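Local coordinates for exopolysaccharide biosynthesis protein (Pantoea stewartii subsp. stewartii DC283, PDB 6TGF) that modifies the glycan of the bacterial biofilm, probably as a hydrolase, with a parallel beta-helix fold like that of bacteriophage tailspikes, at the interface of chains A and B. Coordinates in Å, arbitrary orientation; residue numbers count along the deposited sequence, not the author numbering. Chains: chain A/B, Exopolysaccharide biosynthesis protein.

Contact 1: the interface of chains A and B. Residues chain A 275, 300, 302; chain B 234, 269, 299.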
ATOM      1  N   ALA A 275      -6.710  26.621  -0.230  1.00 33.84           N
ATOM      2  CA  ALA A 275      -7.416  26.254  -1.481  1.00 33.60           C
ATOM      3  C   ALA A 275      -7.322  27.419  -2.474  1.00 33.32           C
ATOM      4  O   ALA A 275      -7.329  28.580  -2.018  1.00 33.39           O
ATOM      5  CB  ALA A 275      -8.851  25.895  -1.181  1.00 33.77           C
ATOM      6  N   VAL A 300      -7.265  18.295   2.311  1.00 60.99           N
ATOM      7  CA  VAL A 300      -8.600  17.634   2.192  1.00 61.87           C
ATOM      8  C   VAL A 300      -8.386  16.281   1.502  1.00 62.77           C
ATOM      9  O   VAL A 300      -7.406  16.162   0.737  1.00 63.18           O
ATOM     10  CB  VAL A 300      -9.608  18.508   1.418  1.00 61.93           C
ATOM     11  CG1 VAL A 300     -11.046  18.142   1.758  1.00 62.11           C
ATOM     12  CG2 VAL A 300      -9.374  19.992   1.648  1.00 61.91           C
ATOM     13  N   PHE A 302      -9.046  14.601  -1.079  1.00 63.59           N
ATOM     14  CA  PHE A 302      -9.281  14.535  -2.547  1.00 63.52           C
ATOM     15  C   PHE A 302      -8.171  13.692  -3.184  1.00 62.40           C
ATOM     16  O   PHE A 302      -7.027  14.182  -3.291  1.00 62.27           O
ATOM     17  CB  PHE A 302      -9.328  15.932  -3.174  1.00 64.26           C
ATOM     18  CG  PHE A 302     -10.304  16.898  -2.547  1.00 64.92           C
ATOM     19  CD1 PHE A 302     -11.588  16.501  -2.202  1.00 65.49           C
ATOM     20  CD2 PHE A 302      -9.943  18.219  -2.329  1.00 64.94           C
ATOM     21  CE1 PHE A 302     -12.477  17.401  -1.632  1.00 65.97           C
ATOM     22  CE2 PHE A 302     -10.835  19.117  -1.763  1.00 65.26           C
ATOM     23  CZ  PHE A 302     -12.101  18.706  -1.416  1.00 65.77           C
TER
ATOM     24  N   ASN B 234     -14.177  24.183   2.973  1.00 42.95           N
ATOM     25  CA  ASN B 234     -13.899  22.750   3.263  1.00 42.70           C
ATOM     26  C   ASN B 234     -14.314  22.394   4.699  1.00 42.30           C
ATOM     27  O   ASN B 234     -14.271  21.190   5.027  1.00 42.20           O
ATOM     28  CB  ASN B 234     -12.433  22.394   3.001  1.00 42.97           C
ATOM     29  CG  ASN B 234     -12.103  22.338   1.525  1.00 43.09           C
ATOM     30  OD1 ASN B 234     -12.874  21.800   0.732  1.00 42.71           O
ATOM     31  ND2 ASN B 234     -10.957  22.881   1.147  1.00 43.62           N
ATOM     32  N   ILE B 269     -15.599  19.771  -2.206  1.00 47.38           N
ATOM     33  CA  ILE B 269     -15.987  19.125  -0.912  1.00 46.37           C
ATOM     34  C   ILE B 269     -17.314  18.381  -1.106  1.00 45.48           C
ATOM     35  O   ILE B 269     -17.501  17.329  -0.462  1.00 45.30           O
ATOM     36  CB  ILE B 269     -16.070  20.125   0.264  1.00 46.25           C
ATOM     37  CG1 ILE B 269     -16.120  19.372   1.599  1.00 46.24           C
ATOM     38  CG2 ILE B 269     -17.236  21.091   0.089  1.00 46.18           C
ATOM     39  CD1 ILE B 269     -16.459  20.213   2.807  1.00 46.45           C
ATOM     40  N   MET B 299     -14.321  13.631   9.012  1.00 54.86           N
ATOM     41  CA  MET B 299     -12.890  13.487   8.628  1.00 56.59           C
ATOM     42  C   MET B 299     -12.017  13.553   9.886  1.00 58.06           C
ATOM     43  O   MET B 299     -11.428  14.621  10.153  1.00 58.37           O
ATOM     44  CB  MET B 299     -12.459  14.580   7.643  1.00 57.05           C
ATOM     45  CG  MET B 299     -13.004  14.382   6.240  1.00 57.30           C
ATOM     46  SD  MET B 299     -12.454  15.661   5.079  1.00 57.86           S
ATOM     47  CE  MET B 299     -13.272  17.106   5.756  1.00 57.59           C
TER
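In this tailspike-like parallel beta-helix protein, A:Val300 meets B:Asn234 where loops of chain A face a short 3-10 helix (233-235) and loops of chain B. Van der Waals packing makes the contact, with no nitrogen or oxygen of one chain within bonding reach of the other; the residues of this patch bury 118 Å².

Methyl against amide is its main element. The CG2 methyl of A:Val300 sits over a face of the B:Asn234 carboxamide, 3.3 Å from the amide nitrogen ND2 and 3.6 Å from CG. With CG1 anti to the backbone N (chi1 -157°), CG2 lies anti to the carbonyl carbon and points to chain B, while CG1 goes to A:Phe302. A beta-branched residue suits this place because it offers a methyl in each direction.

Aromatic contacts form the second group. CG1 of A:Val300 lies 3.4 Å above one face of the A:Phe302 ring, toward its rim, and steadies it. The ring tip reaches main chain: CZ is 3.7 Å from the backbone N of B:Ile269 and 3.9 Å from its CA. OD1 of B:Asn234 lies 3.8 Å from the same CZ, amide and ring planes 60° apart. Small A:Ala275 and the B:Met299 thioether flank the patch.

Contact 2: the interface of chains A and B. Residues chain A 518-520, 650, 652; chain B 523-526.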
ATOM      1  N   VAL A 518       5.875 -18.438 -16.356  1.00 25.53           N
ATOM      2  CA  VAL A 518       7.044 -17.841 -15.643  1.00 25.63           C
ATOM      3  C   VAL A 518       8.256 -17.856 -16.583  1.00 25.83           C
ATOM      4  O   VAL A 518       8.447 -18.863 -17.294  1.00 26.01           O
ATOM      5  CB  VAL A 518       7.343 -18.585 -14.327  1.00 25.57           C
ATOM      6  CG1 VAL A 518       8.551 -18.005 -13.609  1.00 25.56           C
ATOM      7  CG2 VAL A 518       6.133 -18.602 -13.403  1.00 25.61           C
ATOM      8  N   ALA A 519       9.033 -16.770 -16.581  1.00 26.02           N
ATOM      9  CA  ALA A 519      10.322 -16.632 -17.297  1.00 26.22           C
ATOM     10  C   ALA A 519      11.402 -16.227 -16.289  1.00 26.47           C
ATOM     11  O   ALA A 519      11.317 -15.110 -15.750  1.00 26.67           O
ATOM     12  CB  ALA A 519      10.191 -15.620 -18.407  1.00 26.29           C
ATOM     13  N   ILE A 520      12.365 -17.118 -16.040  1.00 26.76           N
ATOM     14  CA  ILE A 520      13.476 -16.923 -15.064  1.00 27.07           C
ATOM     15  C   ILE A 520      14.778 -16.755 -15.855  1.00 27.53           C
ATOM     16  O   ILE A 520      15.247 -17.748 -16.436  1.00 27.57           O
ATOM     17  CB  ILE A 520      13.538 -18.100 -14.065  1.00 27.03           C
ATOM     18  CG1 ILE A 520      12.175 -18.366 -13.418  1.00 26.88           C
ATOM     19  CG2 ILE A 520      14.618 -17.872 -13.015  1.00 27.12           C
ATOM     20  CD1 ILE A 520      12.047 -19.726 -12.770  1.00 26.90           C
ATOM     21  N   ASP A 650       6.031 -19.420 -26.554  1.00 36.97           N
ATOM     22  CA  ASP A 650       5.074 -19.231 -25.430  1.00 36.53           C
ATOM     23  C   ASP A 650       4.503 -17.808 -25.499  1.00 36.33           C
ATOM     24  O   ASP A 650       4.856 -17.076 -26.446  1.00 36.52           O
ATOM     25  CB  ASP A 650       5.732 -19.564 -24.086  1.00 36.30           C
ATOM     26  CG  ASP A 650       6.759 -18.556 -23.597  1.00 36.22           C
ATOM     27  OD1 ASP A 650       7.228 -17.740 -24.414  1.00 36.35           O
ATOM     28  OD2 ASP A 650       7.088 -18.604 -22.398  1.00 36.06           O
ATOM     29  N   PHE A 652       4.871 -15.099 -23.715  1.00 35.31           N
ATOM     30  CA  PHE A 652       5.885 -14.025 -23.538  1.00 35.35           C
ATOM     31  C   PHE A 652       6.414 -13.568 -24.906  1.00 35.76           C
ATOM     32  O   PHE A 652       6.817 -12.393 -25.021  1.00 35.67           O
ATOM     33  CB  PHE A 652       7.042 -14.495 -22.652  1.00 35.19           C
ATOM     34  CG  PHE A 652       6.744 -14.532 -21.174  1.00 35.06           C
ATOM     35  CD1 PHE A 652       6.691 -13.362 -20.431  1.00 35.19           C
ATOM     36  CD2 PHE A 652       6.535 -15.736 -20.520  1.00 35.08           C
ATOM     37  CE1 PHE A 652       6.422 -13.397 -19.070  1.00 35.06           C
ATOM     38  CE2 PHE A 652       6.269 -15.769 -19.160  1.00 35.05           C
ATOM     39  CZ  PHE A 652       6.211 -14.600 -18.437  1.00 35.01           C
TER
ATOM     40  N   SER B 523       3.469 -21.783 -19.436  1.00 30.12           N
ATOM     41  CA  SER B 523       4.877 -22.047 -19.831  1.00 30.35           C
ATOM     42  C   SER B 523       5.815 -21.817 -18.643  1.00 30.43           C
ATOM     43  O   SER B 523       5.499 -20.964 -17.792  1.00 30.32           O
ATOM     44  CB  SER B 523       5.278 -21.188 -21.003  1.00 30.61           C
ATOM     45  OG  SER B 523       5.507 -19.846 -20.596  1.00 30.62           O
ATOM     46  N   LEU B 524       6.922 -22.562 -18.595  1.00 30.76           N
ATOM     47  CA  LEU B 524       8.098 -22.267 -17.734  1.00 30.95           C
ATOM     48  C   LEU B 524       9.350 -22.248 -18.614  1.00 31.30           C
ATOM     49  O   LEU B 524       9.432 -23.074 -19.543  1.00 31.32           O
ATOM     50  CB  LEU B 524       8.219 -23.315 -16.621  1.00 30.80           C
ATOM     51  CG  LEU B 524       9.480 -23.215 -15.757  1.00 30.82           C
ATOM     52  CD1 LEU B 524       9.515 -21.906 -14.982  1.00 30.84           C
ATOM     53  CD2 LEU B 524       9.587 -24.393 -14.803  1.00 30.69           C
ATOM     54  N   LYS B 525      10.269 -21.321 -18.336  1.00 31.73           N
ATOM     55  CA  LYS B 525      11.629 -21.272 -18.937  1.00 32.30           C
ATOM     56  C   LYS B 525      12.599 -20.719 -17.891  1.00 32.56           C
ATOM     57  O   LYS B 525      12.172 -19.868 -17.087  1.00 32.41           O
ATOM     58  CB  LYS B 525      11.632 -20.415 -20.207  1.00 32.63           C
ATOM     59  CG  LYS B 525      11.366 -18.934 -19.986  1.00 32.79           C
ATOM     60  CD  LYS B 525      11.345 -18.124 -21.257  1.00 33.22           C
ATOM     61  CE  LYS B 525      10.046 -18.247 -22.021  1.00 33.34           C
ATOM     62  NZ  LYS B 525       9.788 -17.040 -22.842  1.00 33.81           N
ATOM     63  N   TYR B 526      13.846 -21.194 -17.902  1.00 33.18           N
ATOM     64  CA  TYR B 526      14.930 -20.746 -16.990  1.00 33.75           C
ATOM     65  C   TYR B 526      16.282 -20.869 -17.703  1.00 34.55           C
ATOM     66  O   TYR B 526      16.360 -21.595 -18.716  1.00 34.60           O
ATOM     67  CB  TYR B 526      14.892 -21.544 -15.684  1.00 33.51           C
ATOM     68  CG  TYR B 526      14.844 -23.040 -15.857  1.00 33.35           C
ATOM     69  CD1 TYR B 526      15.965 -23.750 -16.254  1.00 33.55           C
ATOM     70  CD2 TYR B 526      13.679 -23.752 -15.619  1.00 33.19           C
ATOM     71  CE1 TYR B 526      15.932 -25.125 -16.417  1.00 33.49           C
ATOM     72  CE2 TYR B 526      13.629 -25.128 -15.775  1.00 33.13           C
ATOM     73  CZ  TYR B 526      14.759 -25.818 -16.175  1.00 33.28           C
ATOM     74  OH  TYR B 526      14.722 -27.174 -16.331  1.00 33.31           O
TER
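A:Val518 and B:Leu524 lie side by side in a parallel beta pairing between two copies of the protein: strand 517-520 of chain A runs along strand 523-526 of chain B, giving the assembly, probably a tailspike-like trimer, a continuous stretch of sheet across the subunit boundary.

Three backbone hydrogen bonds hold the strands in register. The amide of A:Val518 donates to the carbonyl O of B:Ser523, B:Lys525 N to A:Val518 O at 3.2 Å, and A:Ile520 N to B:Lys525 O at 2.9 Å. Branched aliphatic residues suit such a strand: CD1 of A:Ile520 and CD1 of B:Leu524 touch at 4.0 Å as their side chains cross obliquely.

On the opposite face of the strand from B:Leu524, chain B reaches for A:Asp650. The stem of B:Lys525 passes alongside A:Ala519, its CG 3.7 Å from the alanine CA; the short methyl lets the chain lie close. The lysine then bends at chi3 (79°) and crosses the A:Asp650 side chain at about a right angle, NZ forming a salt bridge with OD1 at 3.1 Å on its syn side. OD2, 3.2 Å from NZ, can share this ammonium. A negative partner would be expected to favour the charged lysine. The B:Ser523 hydroxyl, held in the crowded position between its backbone N and carbonyl carbon (chi1 75°), donates a hydrogen bond from OG to A:Asp650 OD2 on its anti side, 2.7 Å away.

Contact 3: the interface of chains A and B. Residues chain A 526-529; chain B 533, 559, 644-646, 660.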
ATOM      1  N   TYR A 526      14.123 -26.876  -6.899  1.00 33.70           N
ATOM      2  CA  TYR A 526      12.913 -27.329  -6.166  1.00 34.00           C
ATOM      3  C   TYR A 526      13.215 -28.640  -5.433  1.00 34.50           C
ATOM      4  O   TYR A 526      14.199 -29.324  -5.792  1.00 34.64           O
ATOM      5  CB  TYR A 526      11.729 -27.466  -7.126  1.00 33.82           C
ATOM      6  CG  TYR A 526      12.045 -28.177  -8.416  1.00 33.76           C
ATOM      7  CD1 TYR A 526      12.293 -29.540  -8.439  1.00 33.98           C
ATOM      8  CD2 TYR A 526      12.096 -27.489  -9.619  1.00 33.64           C
ATOM      9  CE1 TYR A 526      12.586 -30.202  -9.619  1.00 33.92           C
ATOM     10  CE2 TYR A 526      12.388 -28.137 -10.809  1.00 33.57           C
ATOM     11  CZ  TYR A 526      12.635 -29.498 -10.810  1.00 33.65           C
ATOM     12  OH  TYR A 526      12.920 -30.149 -11.975  1.00 33.60           O
ATOM     13  N   ASN A 527      12.391 -28.965  -4.430  1.00 34.87           N
ATOM     14  CA  ASN A 527      12.418 -30.263  -3.705  1.00 35.29           C
ATOM     15  C   ASN A 527      12.178 -31.385  -4.719  1.00 35.33           C
ATOM     16  O   ASN A 527      13.027 -32.292  -4.798  1.00 35.54           O
ATOM     17  CB  ASN A 527      11.388 -30.326  -2.572  1.00 35.68           C
ATOM     18  CG  ASN A 527      11.815 -29.581  -1.325  1.00 36.08           C
ATOM     19  OD1 ASN A 527      12.601 -28.637  -1.392  1.00 36.19           O
ATOM     20  ND2 ASN A 527      11.302 -29.998  -0.179  1.00 36.34           N
ATOM     21  N   TYR A 528      11.073 -31.306  -5.471  1.00 35.18           N
ATOM     22  CA  TYR A 528      10.685 -32.294  -6.512  1.00 35.15           C
ATOM     23  C   TYR A 528       9.794 -31.646  -7.577  1.00 35.07           C
ATOM     24  O   TYR A 528       9.083 -30.668  -7.273  1.00 35.01           O
ATOM     25  CB  TYR A 528       9.986 -33.502  -5.883  1.00 35.24           C
ATOM     26  CG  TYR A 528       8.763 -33.192  -5.056  1.00 35.21           C
ATOM     27  CD1 TYR A 528       8.871 -32.871  -3.713  1.00 35.37           C
ATOM     28  CD2 TYR A 528       7.492 -33.245  -5.606  1.00 35.06           C
ATOM     29  CE1 TYR A 528       7.753 -32.600  -2.940  1.00 35.49           C
ATOM     30  CE2 TYR A 528       6.364 -32.978  -4.847  1.00 35.14           C
ATOM     31  CZ  TYR A 528       6.493 -32.654  -3.509  1.00 35.30           C
ATOM     32  OH  TYR A 528       5.387 -32.388  -2.758  1.00 35.42           O
ATOM     33  N   LEU A 529       9.849 -32.197  -8.794  1.00 35.24           N
ATOM     34  CA  LEU A 529       8.999 -31.832  -9.958  1.00 35.28           C
ATOM     35  C   LEU A 529       7.835 -32.827 -10.039  1.00 35.60           C
ATOM     36  O   LEU A 529       8.106 -34.031 -10.194  1.00 35.82           O
ATOM     37  CB  LEU A 529       9.865 -31.873 -11.225  1.00 35.11           C
ATOM     38  CG  LEU A 529       9.263 -31.304 -12.513  1.00 34.92           C
ATOM     39  CD1 LEU A 529       8.400 -32.325 -13.222  1.00 35.04           C
ATOM     40  CD2 LEU A 529       8.469 -30.034 -12.268  1.00 34.88           C
TER
ATOM     41  N   TRP B 533      20.547 -28.931  -2.992  1.00 43.68           N
ATOM     42  CA  TRP B 533      21.513 -29.871  -2.366  1.00 44.15           C
ATOM     43  C   TRP B 533      22.619 -30.247  -3.360  1.00 44.97           C
ATOM     44  O   TRP B 533      22.325 -30.982  -4.322  1.00 44.73           O
ATOM     45  CB  TRP B 533      20.758 -31.107  -1.870  1.00 43.62           C
ATOM     46  CG  TRP B 533      19.536 -30.767  -1.073  1.00 43.12           C
ATOM     47  CD1 TRP B 533      19.498 -30.157   0.146  1.00 43.11           C
ATOM     48  CD2 TRP B 533      18.166 -30.996  -1.451  1.00 42.53           C
ATOM     49  NE1 TRP B 533      18.202 -29.998   0.558  1.00 42.90           N
ATOM     50  CE2 TRP B 533      17.363 -30.505  -0.399  1.00 42.52           C
ATOM     51  CE3 TRP B 533      17.541 -31.575  -2.562  1.00 42.27           C
ATOM     52  CZ2 TRP B 533      15.971 -30.572  -0.433  1.00 42.32           C
ATOM     53  CZ3 TRP B 533      16.165 -31.641  -2.595  1.00 41.96           C
ATOM     54  CH2 TRP B 533      15.393 -31.147  -1.542  1.00 41.97           C
ATOM     55  N   TRP B 559       8.918 -42.225  -7.034  1.00 39.30           N
ATOM     56  CA  TRP B 559       9.985 -41.193  -6.930  1.00 38.89           C
ATOM     57  C   TRP B 559      11.131 -41.566  -7.877  1.00 38.65           C
ATOM     58  O   TRP B 559      11.446 -42.769  -7.973  1.00 38.87           O
ATOM     59  CB  TRP B 559      10.504 -41.071  -5.491  1.00 38.95           C
ATOM     60  CG  TRP B 559       9.484 -40.655  -4.478  1.00 38.98           C
ATOM     61  CD1 TRP B 559       8.638 -41.468  -3.781  1.00 39.25           C
ATOM     62  CD2 TRP B 559       9.223 -39.319  -4.016  1.00 38.88           C
ATOM     63  NE1 TRP B 559       7.861 -40.730  -2.930  1.00 39.33           N
ATOM     64  CE2 TRP B 559       8.196 -39.408  -3.052  1.00 39.06           C
ATOM     65  CE3 TRP B 559       9.747 -38.058  -4.325  1.00 38.72           C
ATOM     66  CZ2 TRP B 559       7.686 -38.286  -2.400  1.00 39.00           C
ATOM     67  CZ3 TRP B 559       9.242 -36.949  -3.683  1.00 38.70           C
ATOM     68  CH2 TRP B 559       8.227 -37.064  -2.732  1.00 38.82           C
ATOM     69  N   ILE B 644      14.732 -34.286  -8.309  1.00 36.49           N
ATOM     70  CA  ILE B 644      13.704 -35.324  -8.004  1.00 35.71           C
ATOM     71  C   ILE B 644      12.457 -35.092  -8.865  1.00 35.12           C
ATOM     72  O   ILE B 644      12.078 -33.922  -9.065  1.00 34.97           O
ATOM     73  CB  ILE B 644      13.375 -35.327  -6.496  1.00 35.69           C
ATOM     74  CG1 ILE B 644      14.643 -35.450  -5.645  1.00 35.77           C
ATOM     75  CG2 ILE B 644      12.362 -36.416  -6.168  1.00 35.77           C
ATOM     76  CD1 ILE B 644      14.414 -35.360  -4.152  1.00 35.93           C
ATOM     77  N   LYS B 645      11.868 -36.185  -9.362  1.00 34.76           N
ATOM     78  CA  LYS B 645      10.512 -36.243  -9.970  1.00 34.58           C
ATOM     79  C   LYS B 645       9.647 -37.170  -9.110  1.00 34.62           C
ATOM     80  O   LYS B 645      10.213 -38.103  -8.510  1.00 34.89           O
ATOM     81  CB  LYS B 645      10.590 -36.743 -11.416  1.00 34.44           C
ATOM     82  CG  LYS B 645      11.298 -35.806 -12.384  1.00 34.37           C
ATOM     83  CD  LYS B 645      11.646 -36.454 -13.703  1.00 34.39           C
ATOM     84  CE  LYS B 645      12.291 -35.491 -14.675  1.00 34.42           C
ATOM     85  NZ  LYS B 645      12.207 -35.981 -16.070  1.00 34.52           N
ATOM     86  N   SER B 646       8.335 -36.924  -9.047  1.00 34.57           N
ATOM     87  CA  SER B 646       7.392 -37.654  -8.158  1.00 34.80           C
ATOM     88  C   SER B 646       5.982 -37.681  -8.757  1.00 34.96           C
ATOM     89  O   SER B 646       5.581 -36.680  -9.382  1.00 35.20           O
ATOM     90  CB  SER B 646       7.383 -37.045  -6.781  1.00 34.89           C
ATOM     91  OG  SER B 646       6.655 -37.857  -5.873  1.00 35.16           O
ATOM     92  N   VAL B 660       9.937 -34.450   0.913  1.00 38.77           N
ATOM     93  CA  VAL B 660      11.379 -34.824   0.877  1.00 39.03           C
ATOM     94  C   VAL B 660      12.015 -34.277   2.158  1.00 39.68           C
ATOM     95  O   VAL B 660      12.360 -33.079   2.185  1.00 39.66           O
ATOM     96  CB  VAL B 660      12.080 -34.306  -0.396  1.00 38.65           C
ATOM     97  CG1 VAL B 660      13.587 -34.511  -0.345  1.00 38.72           C
ATOM     98  CG2 VAL B 660      11.503 -34.948  -1.649  1.00 38.34           C
TER
HETATM   99  O   HOH W   1       9.167 -31.591   0.435  1.00 24.01           O
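The ring of A:Tyr528 turns one face toward the edge of B:Trp559 at this tailspike-like subunit interface, where the short strand 528-529 of chain A pairs in parallel with strand 637-646 of chain B. The tryptophan points CZ3 at the tyrosine ring, 4.0 Å from CG, and the planes stand 77° apart, an edge-to-face arrangement in which C-H groups meet the pi face. With CG between its backbone N and carbonyl carbon (chi1 57°), the tyrosine is set among chain B side chains: B:Val660 runs past the ring in the opposite direction, CG2 3.9 Å from CD1, while CG2 of B:Ile644 touches the tyrosine CB at 3.8 Å. Small branched methyls can pack closely against each.

A:Asn527 crosses B:Trp533 with amide and indole planes 50° apart; CH2, at the rim of the indole, lies 3.8 Å from the asparagine CA. The backbone carbonyl O of A:Asn527 lies in the plane of that indole, at its edge. Its amide ND2 turns to a water, 2.7 Å away, which also meets the backbone N of B:Val660, a polar side chain thus linking to main chain through solvent.

The strands themselves are joined by backbone hydrogen bonds: A:Leu529 N to B:Ile644 O at 2.8 Å, and B:Ser646 N to A:Leu529 O at 3.1 Å.

The three contacts are spread along the length of the paired chains. Contact 1 lies about 48 Å from contact 2 and 58 Å from contact 3, measured between the centres of their C-alpha atoms, whereas contacts 2 and 3 are about 20 Å apart. The same residue serves as B:Tyr526 in contact 2 and A:Tyr526 in contact 3, so in a three-copy assembly segment 523-529 of each chain would face both neighbours. Contact 1 adds loop packing without cross-chain polar bonds, while the other two join chains through strand pairing. The repeated use of this segment probably helps interlock the trimer.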